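Local coordinates for inositol dehydrogenase (Lactobacillus casei, PDB 4MKX), which probably oxidises scyllo-inositol with NAD as the hydride acceptor, as a sugar alcohol dehydrogenase of the Gfo/Idh/MocA family, at residues V23-L28 with Q46-V51; H42-A47 with G64-F69. One frame throughout, in Å; residues are numbered along the deposited sequence.

Contact 1. Residues V23-L28 with Q46-V51; sequences VGLGRL and QAATSV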
loop_
_atom_site.group_PDB
_atom_site.type_symbol
_atom_site.label_atom_id
_atom_site.label_comp_id
_atom_site.label_asym_id
_atom_site.label_seq_id
_atom_site.Cartn_x
_atom_site.Cartn_y
_atom_site.Cartn_z
ATOM N N VAL A 23 -31.180 21.823 -17.396
ATOM C CA VAL A 23 -30.918 23.221 -17.106
ATOM C C VAL A 23 -29.647 23.269 -16.276
ATOM O O VAL A 23 -29.467 22.457 -15.367
ATOM C CB VAL A 23 -32.090 23.898 -16.355
ATOM C CG1 VAL A 23 -32.434 23.159 -15.049
ATOM C CG2 VAL A 23 -31.763 25.363 -16.087
ATOM N N GLY A 24 -28.759 24.201 -16.604
ATOM C CA GLY A 24 -27.482 24.316 -15.931
ATOM C C GLY A 24 -26.427 23.636 -16.778
ATOM O O GLY A 24 -26.409 22.407 -16.888
ATOM N N LEU A 25 -25.561 24.429 -17.398
ATOM C CA LEU A 25 -24.524 23.871 -18.249
ATOM C C LEU A 25 -23.156 24.366 -17.808
ATOM O O LEU A 25 -22.288 24.658 -18.629
ATOM C CB LEU A 25 -24.804 24.185 -19.722
ATOM C CG LEU A 25 -25.975 23.410 -20.329
ATOM C CD1 LEU A 25 -26.350 23.958 -21.699
ATOM C CD2 LEU A 25 -25.644 21.932 -20.433
ATOM N N GLY A 26 -22.972 24.460 -16.494
ATOM C CA GLY A 26 -21.656 24.662 -15.926
ATOM C C GLY A 26 -20.896 23.351 -15.972
ATOM O O GLY A 26 -21.290 22.430 -16.699
ATOM N N ARG A 27 -19.820 23.255 -15.193
ATOM C CA ARG A 27 -18.930 22.099 -15.261
ATOM C C ARG A 27 -19.689 20.795 -15.062
ATOM O O ARG A 27 -19.583 19.872 -15.870
ATOM C CB ARG A 27 -17.815 22.216 -14.216
ATOM C CG ARG A 27 -16.832 21.052 -14.245
ATOM C CD ARG A 27 -15.659 21.248 -13.297
ATOM N NE ARG A 27 -14.516 20.446 -13.735
ATOM N NH1 ARG A 27 -13.407 20.525 -11.713
ATOM N NH2 ARG A 27 -12.490 19.393 -13.483
ATOM N N LEU A 28 -20.468 20.729 -13.988
ATOM C CA LEU A 28 -21.213 19.519 -13.674
ATOM C C LEU A 28 -22.346 19.276 -14.679
ATOM O O LEU A 28 -22.608 18.141 -15.071
ATOM C CB LEU A 28 -21.752 19.591 -12.244
ATOM C CG LEU A 28 -22.503 18.372 -11.719
ATOM C CD1 LEU A 28 -21.624 17.148 -11.800
ATOM C CD2 LEU A 28 -22.969 18.621 -10.290
ATOM N N GLN A 46 -32.722 16.011 -25.352
ATOM C CA GLN A 46 -33.631 16.642 -26.302
ATOM C C GLN A 46 -33.590 18.162 -26.212
ATOM O O GLN A 46 -33.646 18.863 -27.227
ATOM C CB GLN A 46 -35.051 16.151 -26.033
ATOM C CG GLN A 46 -36.121 16.902 -26.810
ATOM C CD GLN A 46 -36.163 16.521 -28.278
ATOM O OE1 GLN A 46 -35.497 15.581 -28.710
ATOM N NE2 GLN A 46 -36.958 17.249 -29.050
ATOM N N ALA A 47 -33.486 18.673 -24.988
ATOM C CA ALA A 47 -33.590 20.109 -24.774
ATOM C C ALA A 47 -32.598 20.587 -23.724
ATOM O O ALA A 47 -32.186 19.819 -22.849
ATOM C CB ALA A 47 -35.002 20.472 -24.357
ATOM N N ALA A 48 -32.208 21.856 -23.822
ATOM C CA ALA A 48 -31.335 22.483 -22.835
ATOM C C ALA A 48 -31.841 23.891 -22.542
ATOM O O ALA A 48 -32.343 24.574 -23.444
ATOM C CB ALA A 48 -29.900 22.529 -23.334
ATOM N N THR A 49 -31.722 24.313 -21.283
ATOM C CA THR A 49 -32.054 25.682 -20.879
ATOM C C THR A 49 -30.819 26.346 -20.299
ATOM O O THR A 49 -30.146 25.770 -19.446
ATOM C CB THR A 49 -33.143 25.708 -19.797
ATOM O OG1 THR A 49 -34.372 25.220 -20.340
ATOM C CG2 THR A 49 -33.362 27.130 -19.266
ATOM N N SER A 50 -30.513 27.547 -20.780
ATOM C CA SER A 50 -29.469 28.378 -20.195
ATOM C C SER A 50 -29.671 29.814 -20.650
ATOM O O SER A 50 -30.218 30.058 -21.726
ATOM C CB SER A 50 -28.080 27.896 -20.603
ATOM O OG SER A 50 -27.084 28.767 -20.098
ATOM N N VAL A 51 -29.243 30.764 -19.828
ATOM C CA VAL A 51 -29.349 32.170 -20.197
ATOM C C VAL A 51 -27.952 32.700 -20.531
ATOM O O VAL A 51 -27.738 33.900 -20.705
ATOM C CB VAL A 51 -30.077 33.002 -19.107
ATOM C CG1 VAL A 51 -29.227 33.112 -17.852
ATOM C CG2 VAL A 51 -30.474 34.378 -19.635
#
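Val-23 and Thr-49 form a parallel beta bridge between the C-terminal ends of two neighbouring strands, 18-23 and 43-49, in a buried part of the nucleotide-binding domain. The two side chains lie side by side on one face of the sheet and point the same way. Each presents a methyl group anti to its own backbone N, and these two meet, Val-23 CG2 lying 4.0 Å from Thr-49 CG2; Met-75 and Phe-72 of helix 72-78 lie against the same face. No hydrogen bond joins the segments. The backbones meet instead through a CA-H...O contact, with Val-23 CA 3.5 Å from Thr-49 O and an angle of 156° at the hydrogen.

Beyond the strand end, Leu-25 turns toward the second segment on the other face. Its CD1 comes within 4.2 Å of Ala-48 CB and 4.4 Å of Ser-50 CB, and Trp-58 and Glu-55 of helix 53-63 also touch this leucine. Ser-50 meets Leu-25 through CB, while its OG is hydrogen-bonded to Glu-55 and to Val-52 N.

Between Val-23 and Leu-25, Gly-24 has phi 99° and psi 108°, where a CB would collide with the carbonyl O of Val-23. Gly-26 then takes the N-cap position of helix 27-38. Strand, glycine turn and helix in this order, with Gly-24, Gly-26 and Gly-29 spaced as GxGxxG, are consistent with the dinucleotide-binding turn of a Rossmann fold.

Contact 2. Residues H42-A47 with G64-F69; sequences HAKLQA and GVEEVF
The second crossover of the Rossmann half-sheet, strand 43-49 to helix 53-63 to strand 67-69, closes where Gln-46 and Ala-47 meet Val-65, Glu-66, Glu-67 and Phe-69. Gln-46 O accepts a nearly straight bond from Glu-67 N, 3.1 Å long (171° at the hydrogen), and a second, weak one from Glu-66 N. A parallel bridge pairs Ala-47 with Glu-67, and Ala-47 CA approaches Glu-67 O at 3.1 Å as a CA-H...O contact.

The side chain of Gln-46 leaves the strand with CG anti to the backbone N, then bends at chi2 (75°). Its NE2 gives Glu-67 OE2 a bond of 2.8 Å, in the amide plane but 27° out of the carboxylate plane, on the anti side. The same oxygen also accepts Asp-80 N, so two N-H groups grip it. An alanine at Gln-46 would probably leave Glu-67 OE2 with the Asp-80 bond but without its amide mate, and the carboxylate freer to turn.

Strand 67-69 is the outermost of the parallel sheet within this chain, and different side chains meet on its two faces. On the face of Glu-67, Lys-44 NZ makes a long, weak salt bridge of 3.3 Å to Glu-66 OE2, the side chains crossing at about a right angle, while Ala-47 CB meets the Phe-69 ring edge at CE1 (4.0 Å). On the other face Val-65 CG2 rests on Leu-45 CD2 at 3.6 Å, beside Leu-63 of helix 53-63 and Ile-36 and Ala-37 of helix 27-38. Val-65 CG1 reaches in between the backbones, 3.4 Å from Gln-46 O.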
loop_
_atom_site.group_PDB
_atom_site.type_symbol
_atom_site.label_atom_id
_atom_site.label_comp_id
_atom_site.label_asym_id
_atom_site.label_seq_id
_atom_site.Cartn_x
_atom_site.Cartn_y
_atom_site.Cartn_z
ATOM N N HIS A 42 -31.177 4.192 -23.672
ATOM C CA HIS A 42 -32.604 4.522 -23.663
ATOM C C HIS A 42 -32.873 5.970 -23.285
ATOM O O HIS A 42 -33.911 6.281 -22.715
ATOM C CB HIS A 42 -33.388 3.595 -22.729
ATOM C CG HIS A 42 -33.156 2.139 -22.983
ATOM N ND1 HIS A 42 -33.218 1.583 -24.246
ATOM C CD2 HIS A 42 -32.870 1.121 -22.138
ATOM C CE1 HIS A 42 -32.976 0.287 -24.163
ATOM N NE2 HIS A 42 -32.760 -0.019 -22.895
ATOM N N ALA A 43 -31.939 6.851 -23.616
ATOM C CA ALA A 43 -32.105 8.259 -23.304
ATOM C C ALA A 43 -31.632 9.126 -24.452
ATOM O O ALA A 43 -30.732 8.757 -25.210
ATOM C CB ALA A 43 -31.355 8.614 -22.034
ATOM N N LYS A 44 -32.260 10.288 -24.576
ATOM C CA LYS A 44 -31.877 11.266 -25.570
ATOM C C LYS A 44 -31.845 12.624 -24.895
ATOM O O LYS A 44 -32.774 12.968 -24.165
ATOM C CB LYS A 44 -32.924 11.270 -26.681
ATOM C CG LYS A 44 -32.733 12.333 -27.733
ATOM C CD LYS A 44 -33.815 12.202 -28.796
ATOM C CE LYS A 44 -33.744 13.331 -29.813
ATOM N NZ LYS A 44 -32.391 13.454 -30.414
ATOM N N LEU A 45 -30.785 13.396 -25.120
ATOM C CA LEU A 45 -30.778 14.775 -24.642
ATOM C C LEU A 45 -31.496 15.627 -25.679
ATOM O O LEU A 45 -30.952 15.918 -26.745
ATOM C CB LEU A 45 -29.357 15.287 -24.402
ATOM C CG LEU A 45 -29.292 16.615 -23.640
ATOM C CD1 LEU A 45 -29.802 16.438 -22.229
ATOM C CD2 LEU A 45 -27.886 17.166 -23.631
ATOM N N GLN A 46 -32.722 16.011 -25.352
ATOM C CA GLN A 46 -33.631 16.642 -26.302
ATOM C C GLN A 46 -33.590 18.162 -26.212
ATOM O O GLN A 46 -33.646 18.863 -27.227
ATOM C CB GLN A 46 -35.051 16.151 -26.033
ATOM C CG GLN A 46 -36.121 16.902 -26.810
ATOM C CD GLN A 46 -36.163 16.521 -28.278
ATOM O OE1 GLN A 46 -35.497 15.581 -28.710
ATOM N NE2 GLN A 46 -36.958 17.249 -29.050
ATOM N N ALA A 47 -33.486 18.673 -24.988
ATOM C CA ALA A 47 -33.590 20.109 -24.774
ATOM C C ALA A 47 -32.598 20.587 -23.724
ATOM O O ALA A 47 -32.186 19.819 -22.849
ATOM C CB ALA A 47 -35.002 20.472 -24.357
ATOM N N GLY A 64 -25.750 18.139 -30.376
ATOM C CA GLY A 64 -26.889 18.075 -31.279
ATOM C C GLY A 64 -28.241 18.140 -30.590
ATOM O O GLY A 64 -29.198 17.482 -31.011
ATOM N N VAL A 65 -28.316 18.916 -29.512
ATOM C CA VAL A 65 -29.585 19.163 -28.841
ATOM C C VAL A 65 -30.507 19.912 -29.802
ATOM O O VAL A 65 -30.095 20.887 -30.428
ATOM C CB VAL A 65 -29.373 19.984 -27.557
ATOM C CG1 VAL A 65 -30.680 20.579 -27.071
ATOM C CG2 VAL A 65 -28.754 19.112 -26.480
ATOM N N GLU A 66 -31.749 19.453 -29.912
ATOM C CA GLU A 66 -32.700 20.030 -30.862
ATOM C C GLU A 66 -33.383 21.319 -30.396
ATOM O O GLU A 66 -33.496 22.277 -31.164
ATOM C CB GLU A 66 -33.742 18.986 -31.252
ATOM C CG GLU A 66 -33.168 17.887 -32.130
ATOM C CD GLU A 66 -34.126 16.736 -32.335
ATOM O OE1 GLU A 66 -35.355 16.955 -32.239
ATOM O OE2 GLU A 66 -33.646 15.609 -32.590
ATOM N N GLU A 67 -33.840 21.346 -29.147
ATOM C CA GLU A 67 -34.588 22.496 -28.637
ATOM C C GLU A 67 -33.804 23.243 -27.562
ATOM O O GLU A 67 -33.446 22.661 -26.545
ATOM C CB GLU A 67 -35.919 22.029 -28.048
ATOM C CG GLU A 67 -36.766 21.182 -28.976
ATOM C CD GLU A 67 -38.046 20.712 -28.318
ATOM O OE1 GLU A 67 -38.991 21.521 -28.213
ATOM O OE2 GLU A 67 -38.114 19.534 -27.909
ATOM N N VAL A 68 -33.525 24.523 -27.782
ATOM C CA VAL A 68 -32.878 25.329 -26.748
ATOM C C VAL A 68 -33.839 26.388 -26.196
ATOM O O VAL A 68 -34.723 26.874 -26.911
ATOM C CB VAL A 68 -31.569 25.980 -27.241
ATOM C CG1 VAL A 68 -30.484 24.922 -27.437
ATOM C CG2 VAL A 68 -31.805 26.744 -28.526
ATOM N N PHE A 69 -33.670 26.717 -24.918
ATOM C CA PHE A 69 -34.544 27.668 -24.236
ATOM C C PHE A 69 -33.730 28.610 -23.358
ATOM O O PHE A 69 -32.655 28.249 -22.871
ATOM C CB PHE A 69 -35.574 26.927 -23.384
ATOM C CG PHE A 69 -36.488 26.036 -24.178
ATOM C CD1 PHE A 69 -36.123 24.726 -24.477
ATOM C CD2 PHE A 69 -37.707 26.511 -24.639
ATOM C CE1 PHE A 69 -36.964 23.907 -25.211
ATOM C CE2 PHE A 69 -38.557 25.701 -25.370
ATOM C CZ PHE A 69 -38.187 24.397 -25.662
#

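In the fold
Contacts 1 and 2 occupy the two successive beta-alpha-beta units that open the Rossmann-type domain, and their centres are about 11 Å apart. Strand 43-49 belongs to both: it ends the unit running from strand 18-23 through helix 27-38, and begins the one leading through helix 53-63 to strand 67-69. Gln-46 and Ala-47 are common to the two contacts. Probable hydrogen bonds from Phe-69 N to Ala-48 O (2.9 Å) and from Ser-50 N to Phe-69 O (3.1 Å) continue the pairing between them. Contact 1 thus lies at the glycine-rich turn, contact 2 at the outer strand of this half of the parallel sheet within the chain.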